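Local coordinates for ketol-acid reductoisomerase (uncultured archaeon GZfos26G2, PDB 4XDY) that catalyses the magnesium-dependent methyl migration and NADH-preferring reduction of (S)-2-acetolactate to (R)-2,3-dihydroxy-isovalerate in branched-chain amino acid biosynthesis, at the interface of chains A and B. Numbering follows the deposited sequence. Chains: chain A/B, Ketol-acid reductoisomerase.

All four contacts belong to the two-fold interface of the homodimer, and each has a twin with the chains exchanged. Contacts 2 and 3 are neighbours: the centres of their C-alpha atoms are about 13 Å apart, both draw on helix 225-254 of each chain, and they share A:Lys237. Contact 1 lies about 20 Å from contact 2 and 19 Å from contact 3, with which it shares helix 205-220 of chain A. Contact 4 stands about 18 Å from contact 3, on helix 304-315 of chain A and helix 257-270 of chain B. Helix 225-254 also carries predicted magnesium ligands, so dimerisation probably helps to shape the active sites.

Contact 1: the interface of chains A and B. Residues chain A 214, 217-218, 221, 223; chain B 197, 279-280, 283, 287.
The phenol OH of A:Tyr223 donates a hydrogen bond of 2.7 Å to the carboxylate OE2 of B:Glu287, the two side chains meeting tip to tip. OE2 offers its anti lone pair, the one turned away from OE1, and the carboxylate is twisted by 31° from the tyrosine ring, with OE2 at the ring's edge. A:Leu218 CD2 lies over the rim of one face of that ring. This polar end flanks an apolar patch of the ketol-acid reductoisomerase dimer, where helix 205-220 of chain A packs on helices 188-203 and 273-287 of chain B. A:Val217 splits its branches: CG1 lies 3.8 Å from B:Phe197 CZ, while CG2 points to the stems of B:Met279 and B:Lys280. A:Leu218 slides past the same phenylalanine in the opposite direction, its CG 3.7 Å from B:Phe197 CD2. B:Leu283 sends CD2 to within 3.6 Å of A:Ala221 CB. The extended B:Met279 brings its SD beside A:Gly214, 3.7 Å from CA. B:Lys280 turns at its last torsion (chi4 -101°), and its amine NZ reaches water 1 at 2.9 Å, which in turn lies 2.7 Å from the carbonyl A:Val217 O.

Contact 2: the interface of chains A and B. Residues chain A 229, 234, 237-238, 326, 329; chain B 149, 152, 244.
A:His234, A:Lys237 and B:Trp244 all have helical backbones within the paired 225-254 helices, whereas B:Phe149 and B:Pro152 approach the same patch on extended loop segments. The long helices belong to the knotted C-terminal domain of the ketol-acid reductoisomerase family, and B:Trp244 reaches from its helix onto the matching helix of chain A. With CG anti to the backbone N (chi1 -166°), its indole has the A:Lys237 stem on one face and points its NE1 edge at the face of the A:His234 imidazole. The aliphatic stem runs along that face: CB sits 3.7 Å from the centroid of the five-membered ring and CE 3.8 Å from that of the six-membered ring. The lysine can follow the indole because it bends at chi2 (-96°). NE1 lies over the centre of the imidazole and 3.1 Å from the backbone A:His234 O, at best a weak, strongly bent hydrogen bond, since the N-H points between the carbonyl and the imidazole face. B:Pro152 touches the imidazole at CD2, its own CD 3.5 Å away. Water 2 joins the imidazole ND1 of A:His234 at 2.8 Å, the phenol OH of A:Tyr229 and the carbonyl B:Trp244 O. A:Arg326, whose CD also touches B:Trp244 O, probably steadies the phenol, NH1 donating to A:Tyr229 OH at 3.0 Å within the guanidinium plane. The B:Phe149 ring meets the A:Phe329 face edge-on, CZ 3.6 Å from CG, the planes 67° apart.

Contact 3: the interface of chains A and B. Residues chain A 202-203, 207, 211, 236-237, 240; chain B 207, 236, 239-240, 243.
The flat groups that touch across this aliphatic patch are peptide carbonyls and not aromatic rings: A:Leu203 O faces the CG2 methyl of B:Ile239 at 3.4 Å, and A:Val202 O meets the terminal methyl of B:Met236. Here, in the knotted C-terminal domain of the ketol-acid reductoisomerase family, helix 225-254 of chain B packs against helices 188-203, 205-220 and 225-254 of chain A. B:Met236 leaves its helix pointing away from its own backbone N (chi1 -178°), then bends at chi2 and chi3. That course takes its CG to 3.9 Å from A:Val240 CG1, passes SD by the methyls of A:Leu207, and sets CE 3.6 Å from A:Val202 CG1, methionine and valine crossing at about a right angle. An alanine here would probably leave A:Val202 CG1 and the A:Leu207 methyls without their partner and open a gap between the helices. B:Val240 is forked: CG2 touches A:Leu207 CD2 at 3.5 Å, while CG1 presses on the backbone of A:Lys237, 3.5 Å from CA. The symmetry-related pair in the same patch, A:Val240 CG2 and B:Leu207 CD2 of helix 205-220, stands 3.6 Å apart. At the margin A:Met211 and B:Val243 meet tip to tip, CE 4.1 Å from CG1.

Contact 4: the interface of chains A and B. Residues chain A 305-306, 309, 313; chain B 260-261, 264-265.
Contact over an aromatic face is made by A:Ser309, whose CB rests on B:Trp264, 3.7 Å from the centroid of the five-membered indole ring. A ring edge meets a carbonyl where A:Phe305, its chi1 of 174° swinging the ring outward, brings CZ to 3.4 Å from the backbone B:Trp264 O. Apolar contacts surround these. A:Met313 crosses the tryptophan at about a right angle, CB 3.8 Å from CZ2. A:Phe305 CE2 lies 3.7 Å from B:Ala265 CA, and its CD2 meets B:Tyr261 CE1. A:Leu306 CD1 touches the aliphatic CG of B:Glu260 at 3.6 Å. An alanine in place of B:Trp264 would probably leave A:Ser309 CB and A:Met313 CB facing a gap. The polar bonding stays within chain A: the A:Ser309 hydroxyl OG donates to A:Phe305 O at 2.8 Å, one helical turn back, from above the carbonyl plane (39° out of it). This bond probably holds the serine rotamer in which OG lies over the centre of the A:Phe305 ring. In the fold, helix 304-315 of chain A packs on helix 257-270 of chain B, which follows B:Ser256 and contains B:Ala259, both lining the inhibitor pocket; the contact's centre is about 16 Å from the predicted active-site residue A:His112.

Contact 1: the interface of chains A and B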
# COMPACT_ATOMS: atom_id res chain seq x y z
N GLY A 214 -10.46 -5.19 10.00
CA GLY A 214 -11.36 -4.10 9.60
C GLY A 214 -12.54 -4.55 8.75
O GLY A 214 -13.72 -4.13 8.99
N VAL A 217 -15.12 -6.45 10.90
CA VAL A 217 -15.88 -5.53 11.69
C VAL A 217 -17.02 -4.88 10.92
O VAL A 217 -18.20 -4.84 11.43
CB VAL A 217 -14.97 -4.53 12.44
CG1 VAL A 217 -15.83 -3.39 13.04
CG2 VAL A 217 -14.10 -5.24 13.48
N LEU A 218 -16.74 -4.36 9.73
CA LEU A 218 -17.79 -3.81 8.90
C LEU A 218 -18.87 -4.84 8.54
O LEU A 218 -20.07 -4.55 8.68
CB LEU A 218 -17.18 -3.17 7.67
CG LEU A 218 -16.45 -1.81 8.00
CD1 LEU A 218 -15.80 -1.36 6.69
CD2 LEU A 218 -17.44 -0.77 8.43
N ALA A 221 -21.12 -5.83 11.32
CA ALA A 221 -22.03 -4.75 11.66
C ALA A 221 -23.09 -4.48 10.58
O ALA A 221 -23.91 -3.58 10.73
CB ALA A 221 -21.26 -3.46 11.87
N TYR A 223 -22.56 -4.01 7.15
CA TYR A 223 -22.20 -3.34 5.90
C TYR A 223 -21.88 -4.38 4.84
O TYR A 223 -21.30 -5.44 5.18
CB TYR A 223 -20.96 -2.38 6.15
CG TYR A 223 -21.26 -1.32 7.16
CD1 TYR A 223 -21.21 -1.56 8.52
CD2 TYR A 223 -21.61 -0.04 6.73
CE1 TYR A 223 -21.55 -0.60 9.46
CE2 TYR A 223 -21.95 0.92 7.64
CZ TYR A 223 -21.96 0.66 9.00
OH TYR A 223 -22.30 1.60 9.91
N PHE B 197 -15.01 5.05 9.86
CA PHE B 197 -14.40 3.84 10.38
C PHE B 197 -13.11 3.49 9.62
O PHE B 197 -12.11 3.16 10.25
CB PHE B 197 -15.34 2.62 10.33
CG PHE B 197 -14.66 1.36 10.71
CD1 PHE B 197 -14.50 1.04 12.06
CD2 PHE B 197 -14.21 0.46 9.77
CE1 PHE B 197 -13.81 -0.15 12.40
CE2 PHE B 197 -13.55 -0.71 10.11
CZ PHE B 197 -13.32 -0.98 11.41
N MET B 279 -11.63 -1.89 17.34
CA MET B 279 -12.27 -1.46 16.08
C MET B 279 -13.79 -1.37 16.29
O MET B 279 -14.42 -0.41 15.84
CB MET B 279 -11.92 -2.43 14.98
CG MET B 279 -10.53 -2.18 14.39
SD MET B 279 -10.23 -3.41 13.08
CE MET B 279 -8.59 -2.95 12.52
N LYS B 280 -14.38 -2.38 16.92
CA LYS B 280 -15.83 -2.38 17.21
C LYS B 280 -16.22 -1.17 17.99
O LYS B 280 -17.25 -0.57 17.70
CB LYS B 280 -16.27 -3.70 17.88
CG LYS B 280 -16.18 -4.85 16.89
CD LYS B 280 -16.73 -6.18 17.47
CE LYS B 280 -16.65 -7.26 16.36
NZ LYS B 280 -17.88 -7.60 15.62
N LEU B 283 -16.10 1.87 15.83
CA LEU B 283 -17.24 1.91 14.93
C LEU B 283 -18.50 2.36 15.68
O LEU B 283 -19.30 3.14 15.16
CB LEU B 283 -17.46 0.53 14.29
CG LEU B 283 -18.72 0.47 13.37
CD1 LEU B 283 -18.64 1.45 12.22
CD2 LEU B 283 -18.89 -0.98 12.85
N GLU B 287 -20.96 5.46 14.73
CA GLU B 287 -22.38 5.28 14.49
C GLU B 287 -23.26 6.10 15.45
O GLU B 287 -24.37 6.50 15.04
CB GLU B 287 -22.76 3.81 14.56
CG GLU B 287 -22.16 2.97 13.44
CD GLU B 287 -22.56 1.50 13.49
OE1 GLU B 287 -22.76 1.02 14.57
OE2 GLU B 287 -22.57 0.79 12.44
O HOH W 1 -18.72 -5.24 14.09

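Contact 2: the interface of chains A and B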
# COMPACT_ATOMS: atom_id res chain seq x y z
N TYR A 229 -14.74 -4.27 1.27
CA TYR A 229 -13.57 -4.40 0.37
C TYR A 229 -12.99 -3.14 -0.21
O TYR A 229 -11.78 -2.96 -0.18
CB TYR A 229 -13.88 -5.45 -0.79
CG TYR A 229 -12.66 -5.62 -1.66
CD1 TYR A 229 -12.48 -4.92 -2.82
CD2 TYR A 229 -11.76 -6.61 -1.41
CE1 TYR A 229 -11.32 -5.02 -3.58
CE2 TYR A 229 -10.64 -6.77 -2.15
CZ TYR A 229 -10.41 -6.01 -3.22
OH TYR A 229 -9.26 -6.21 -3.93
N HIS A 234 -9.11 -2.18 -1.35
CA HIS A 234 -8.79 -1.49 -2.58
C HIS A 234 -8.18 -0.08 -2.32
O HIS A 234 -7.19 0.27 -2.91
CB HIS A 234 -10.03 -1.35 -3.46
CG HIS A 234 -9.77 -0.83 -4.81
ND1 HIS A 234 -9.40 -1.66 -5.86
CD2 HIS A 234 -9.76 0.44 -5.31
CE1 HIS A 234 -9.13 -0.92 -6.92
NE2 HIS A 234 -9.44 0.33 -6.65
N LYS A 237 -4.12 0.65 -1.22
CA LYS A 237 -3.06 0.91 -2.17
C LYS A 237 -2.94 2.37 -2.54
O LYS A 237 -1.83 2.93 -2.74
CB LYS A 237 -3.32 0.04 -3.43
CG LYS A 237 -2.31 0.21 -4.58
CD LYS A 237 -2.74 1.19 -5.66
CE LYS A 237 -1.91 0.99 -6.92
NZ LYS A 237 -0.48 1.37 -6.76
N LEU A 238 -4.06 3.04 -2.59
CA LEU A 238 -4.06 4.44 -3.02
C LEU A 238 -3.44 5.37 -1.93
O LEU A 238 -2.68 6.33 -2.25
CB LEU A 238 -5.48 4.93 -3.34
CG LEU A 238 -6.21 3.99 -4.34
CD1 LEU A 238 -7.58 4.58 -4.65
CD2 LEU A 238 -5.45 3.79 -5.59
N ARG A 326 -12.62 -7.65 -8.53
CA ARG A 326 -11.46 -7.32 -9.33
C ARG A 326 -11.68 -7.86 -10.80
O ARG A 326 -11.33 -7.19 -11.76
CB ARG A 326 -10.20 -7.86 -8.81
CG ARG A 326 -9.69 -7.17 -7.53
CD ARG A 326 -8.31 -7.62 -7.13
NE ARG A 326 -8.22 -9.06 -6.83
CZ ARG A 326 -8.53 -9.69 -5.71
NH1 ARG A 326 -8.83 -9.07 -4.57
NH2 ARG A 326 -8.43 -11.01 -5.71
N PHE A 329 -13.57 -5.26 -12.83
CA PHE A 329 -12.92 -4.00 -13.27
C PHE A 329 -12.73 -3.92 -14.78
O PHE A 329 -12.51 -4.91 -15.42
CB PHE A 329 -11.52 -3.87 -12.67
CG PHE A 329 -11.51 -3.63 -11.18
CD1 PHE A 329 -12.59 -3.13 -10.49
CD2 PHE A 329 -10.37 -3.91 -10.48
CE1 PHE A 329 -12.53 -2.89 -9.09
CE2 PHE A 329 -10.31 -3.75 -9.10
CZ PHE A 329 -11.37 -3.19 -8.42
N PHE B 149 -8.77 4.19 -16.07
CA PHE B 149 -9.53 3.44 -15.11
C PHE B 149 -10.38 4.44 -14.27
O PHE B 149 -10.90 5.38 -14.80
CB PHE B 149 -8.53 2.57 -14.36
CG PHE B 149 -9.13 1.57 -13.36
CD1 PHE B 149 -10.27 0.78 -13.65
CD2 PHE B 149 -8.48 1.36 -12.12
CE1 PHE B 149 -10.76 -0.11 -12.73
CE2 PHE B 149 -8.93 0.43 -11.25
CZ PHE B 149 -10.07 -0.30 -11.52
N PRO B 152 -13.42 3.30 -7.04
CA PRO B 152 -14.75 2.95 -6.61
C PRO B 152 -15.49 4.06 -5.93
O PRO B 152 -14.87 5.00 -5.36
CB PRO B 152 -14.54 1.79 -5.59
CG PRO B 152 -13.11 1.39 -5.83
CD PRO B 152 -12.38 2.55 -6.29
N TRP B 244 -3.75 -5.42 -4.03
CA TRP B 244 -4.62 -4.64 -4.85
C TRP B 244 -4.89 -5.37 -6.23
O TRP B 244 -5.96 -5.23 -6.76
CB TRP B 244 -3.97 -3.32 -5.12
CG TRP B 244 -4.85 -2.22 -5.68
CD1 TRP B 244 -5.77 -1.50 -5.01
CD2 TRP B 244 -4.74 -1.62 -6.98
NE1 TRP B 244 -6.28 -0.52 -5.81
CE2 TRP B 244 -5.70 -0.60 -7.03
CE3 TRP B 244 -3.99 -1.92 -8.13
CZ2 TRP B 244 -5.87 0.18 -8.14
CZ3 TRP B 244 -4.18 -1.19 -9.23
CH2 TRP B 244 -5.12 -0.14 -9.25
O HOH W 2 -8.51 -4.31 -5.70

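Contact 3: the interface of chains A and B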
# COMPACT_ATOMS: atom_id res chain seq x y z
N VAL A 202 4.63 -6.33 10.14
CA VAL A 202 4.26 -5.10 9.44
C VAL A 202 3.75 -5.38 8.05
O VAL A 202 2.58 -5.11 7.70
CB VAL A 202 5.45 -4.08 9.37
CG1 VAL A 202 5.03 -2.81 8.64
CG2 VAL A 202 5.92 -3.77 10.81
N LEU A 203 4.64 -5.88 7.19
CA LEU A 203 4.33 -5.96 5.78
C LEU A 203 3.31 -7.03 5.40
O LEU A 203 2.50 -6.79 4.48
CB LEU A 203 5.61 -6.23 4.98
CG LEU A 203 6.78 -5.24 5.03
CD1 LEU A 203 7.99 -5.80 4.30
CD2 LEU A 203 6.34 -3.93 4.41
N LEU A 207 -0.15 -6.17 8.06
CA LEU A 207 -0.99 -5.59 7.02
C LEU A 207 -2.27 -6.44 6.78
O LEU A 207 -3.36 -5.91 6.80
CB LEU A 207 -0.23 -5.49 5.72
CG LEU A 207 -1.08 -5.16 4.46
CD1 LEU A 207 -1.61 -3.73 4.58
CD2 LEU A 207 -0.24 -5.29 3.20
N MET A 211 -6.17 -5.27 7.62
CA MET A 211 -7.25 -5.23 6.65
C MET A 211 -8.36 -6.26 6.94
O MET A 211 -9.55 -5.90 6.83
CB MET A 211 -6.67 -5.45 5.27
CG MET A 211 -5.86 -4.27 4.79
SD MET A 211 -5.34 -4.43 3.04
CE MET A 211 -4.59 -6.01 3.18
N MET A 236 -6.48 0.91 0.23
CA MET A 236 -5.20 0.88 0.93
C MET A 236 -4.03 1.15 0.02
O MET A 236 -3.06 1.87 0.39
CB MET A 236 -5.02 -0.45 1.59
CG MET A 236 -3.78 -0.64 2.44
SD MET A 236 -3.79 0.43 3.94
CE MET A 236 -4.62 -0.68 5.01
N LYS A 237 -4.12 0.65 -1.22
CA LYS A 237 -3.06 0.91 -2.17
C LYS A 237 -2.94 2.37 -2.54
O LYS A 237 -1.83 2.93 -2.74
CB LYS A 237 -3.32 0.04 -3.43
CG LYS A 237 -2.31 0.21 -4.58
CD LYS A 237 -2.74 1.19 -5.66
CE LYS A 237 -1.91 0.99 -6.92
NZ LYS A 237 -0.48 1.37 -6.76
N VAL A 240 -1.32 4.14 0.61
CA VAL A 240 0.07 3.78 0.76
C VAL A 240 0.93 4.39 -0.32
O VAL A 240 2.11 4.82 -0.04
CB VAL A 240 0.25 2.24 0.86
CG1 VAL A 240 1.70 1.87 0.84
CG2 VAL A 240 -0.40 1.68 2.11
N LEU B 207 -3.00 2.10 9.50
CA LEU B 207 -1.80 1.94 8.67
C LEU B 207 -0.62 2.69 9.29
O LEU B 207 0.50 2.12 9.43
CB LEU B 207 -2.08 2.47 7.27
CG LEU B 207 -0.88 2.64 6.37
CD1 LEU B 207 -0.31 1.28 6.02
CD2 LEU B 207 -1.17 3.52 5.16
N MET B 236 6.13 -1.38 2.02
CA MET B 236 4.70 -1.54 2.18
C MET B 236 3.95 -1.36 0.86
O MET B 236 2.98 -2.09 0.54
CB MET B 236 4.17 -0.67 3.27
CG MET B 236 2.64 -0.82 3.55
SD MET B 236 2.31 -2.36 4.37
CE MET B 236 2.67 -1.94 6.03
N ILE B 239 4.19 -4.47 -1.41
CA ILE B 239 3.36 -5.57 -0.94
C ILE B 239 1.89 -5.24 -1.15
O ILE B 239 1.12 -6.12 -1.68
CB ILE B 239 3.64 -5.87 0.54
CG1 ILE B 239 5.09 -6.29 0.72
CG2 ILE B 239 2.63 -6.83 1.08
CD1 ILE B 239 5.46 -7.53 -0.05
N VAL B 240 1.47 -4.03 -0.78
CA VAL B 240 0.10 -3.68 -1.01
C VAL B 240 -0.33 -3.74 -2.50
O VAL B 240 -1.49 -4.12 -2.83
CB VAL B 240 -0.28 -2.33 -0.34
CG1 VAL B 240 -1.70 -1.91 -0.60
CG2 VAL B 240 -0.10 -2.44 1.16
N VAL B 243 -1.59 -7.17 -3.34
CA VAL B 243 -2.97 -7.40 -2.80
C VAL B 243 -4.02 -6.67 -3.68
O VAL B 243 -5.07 -7.20 -4.01
CB VAL B 243 -3.10 -6.92 -1.33
CG1 VAL B 243 -4.52 -7.16 -0.77
CG2 VAL B 243 -2.11 -7.64 -0.44

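Contact 4: the interface of chains A and B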
# COMPACT_ATOMS: atom_id res chain seq x y z
N PHE A 305 0.41 -26.48 9.09
CA PHE A 305 -0.15 -25.18 9.48
C PHE A 305 -0.23 -24.23 8.29
O PHE A 305 -1.23 -23.57 8.08
CB PHE A 305 0.63 -24.56 10.64
CG PHE A 305 0.19 -23.16 10.99
CD1 PHE A 305 -0.93 -22.95 11.77
CD2 PHE A 305 0.84 -22.05 10.50
CE1 PHE A 305 -1.39 -21.68 12.08
CE2 PHE A 305 0.42 -20.76 10.89
CZ PHE A 305 -0.70 -20.58 11.64
N LEU A 306 0.84 -24.21 7.46
CA LEU A 306 0.81 -23.37 6.31
C LEU A 306 -0.25 -23.84 5.31
O LEU A 306 -0.95 -23.05 4.77
CB LEU A 306 2.26 -23.25 5.72
CG LEU A 306 2.51 -22.39 4.49
CD1 LEU A 306 2.03 -20.97 4.78
CD2 LEU A 306 4.03 -22.50 4.21
N SER A 309 -3.63 -22.85 6.75
CA SER A 309 -3.78 -21.43 6.60
C SER A 309 -4.11 -20.96 5.17
O SER A 309 -5.02 -20.12 5.01
CB SER A 309 -2.58 -20.65 7.20
OG SER A 309 -2.28 -21.02 8.52
N MET A 313 -7.63 -19.01 4.20
CA MET A 313 -7.44 -17.67 3.50
C MET A 313 -8.34 -17.65 2.27
O MET A 313 -9.06 -16.70 2.05
CB MET A 313 -5.93 -17.46 3.03
CG MET A 313 -5.58 -16.67 1.67
SD MET A 313 -3.88 -16.64 0.86
CE MET A 313 -3.95 -18.14 -0.12
N GLU B 260 5.38 -16.25 4.26
CA GLU B 260 3.94 -16.65 4.27
C GLU B 260 3.65 -17.36 5.58
O GLU B 260 2.64 -17.13 6.23
CB GLU B 260 3.67 -17.50 3.03
CG GLU B 260 2.25 -17.94 2.86
CD GLU B 260 2.05 -18.91 1.69
OE1 GLU B 260 3.03 -19.55 1.25
OE2 GLU B 260 0.89 -19.07 1.24
N TYR B 261 4.52 -18.29 5.98
CA TYR B 261 4.43 -18.88 7.28
C TYR B 261 4.43 -17.84 8.39
O TYR B 261 3.58 -17.87 9.32
CB TYR B 261 5.52 -19.96 7.52
CG TYR B 261 5.51 -20.52 8.93
CD1 TYR B 261 4.49 -21.44 9.37
CD2 TYR B 261 6.46 -20.18 9.84
CE1 TYR B 261 4.50 -21.95 10.66
CE2 TYR B 261 6.46 -20.65 11.13
CZ TYR B 261 5.45 -21.55 11.54
OH TYR B 261 5.46 -22.04 12.80
N TRP B 264 1.09 -15.96 8.76
CA TRP B 264 0.02 -16.67 9.43
C TRP B 264 0.34 -17.07 10.82
O TRP B 264 -0.60 -17.18 11.65
CB TRP B 264 -0.48 -17.88 8.61
CG TRP B 264 -1.07 -17.49 7.31
CD1 TRP B 264 -0.74 -18.01 6.12
CD2 TRP B 264 -2.10 -16.53 7.03
NE1 TRP B 264 -1.38 -17.43 5.14
CE2 TRP B 264 -2.27 -16.54 5.66
CE3 TRP B 264 -2.89 -15.67 7.81
CZ2 TRP B 264 -3.20 -15.76 5.00
CZ3 TRP B 264 -3.81 -14.85 7.12
CH2 TRP B 264 -3.93 -14.90 5.75
N ALA B 265 1.61 -17.32 11.14
CA ALA B 265 1.98 -17.75 12.49
C ALA B 265 2.02 -16.60 13.45
O ALA B 265 1.60 -16.71 14.61
CB ALA B 265 3.35 -18.48 12.50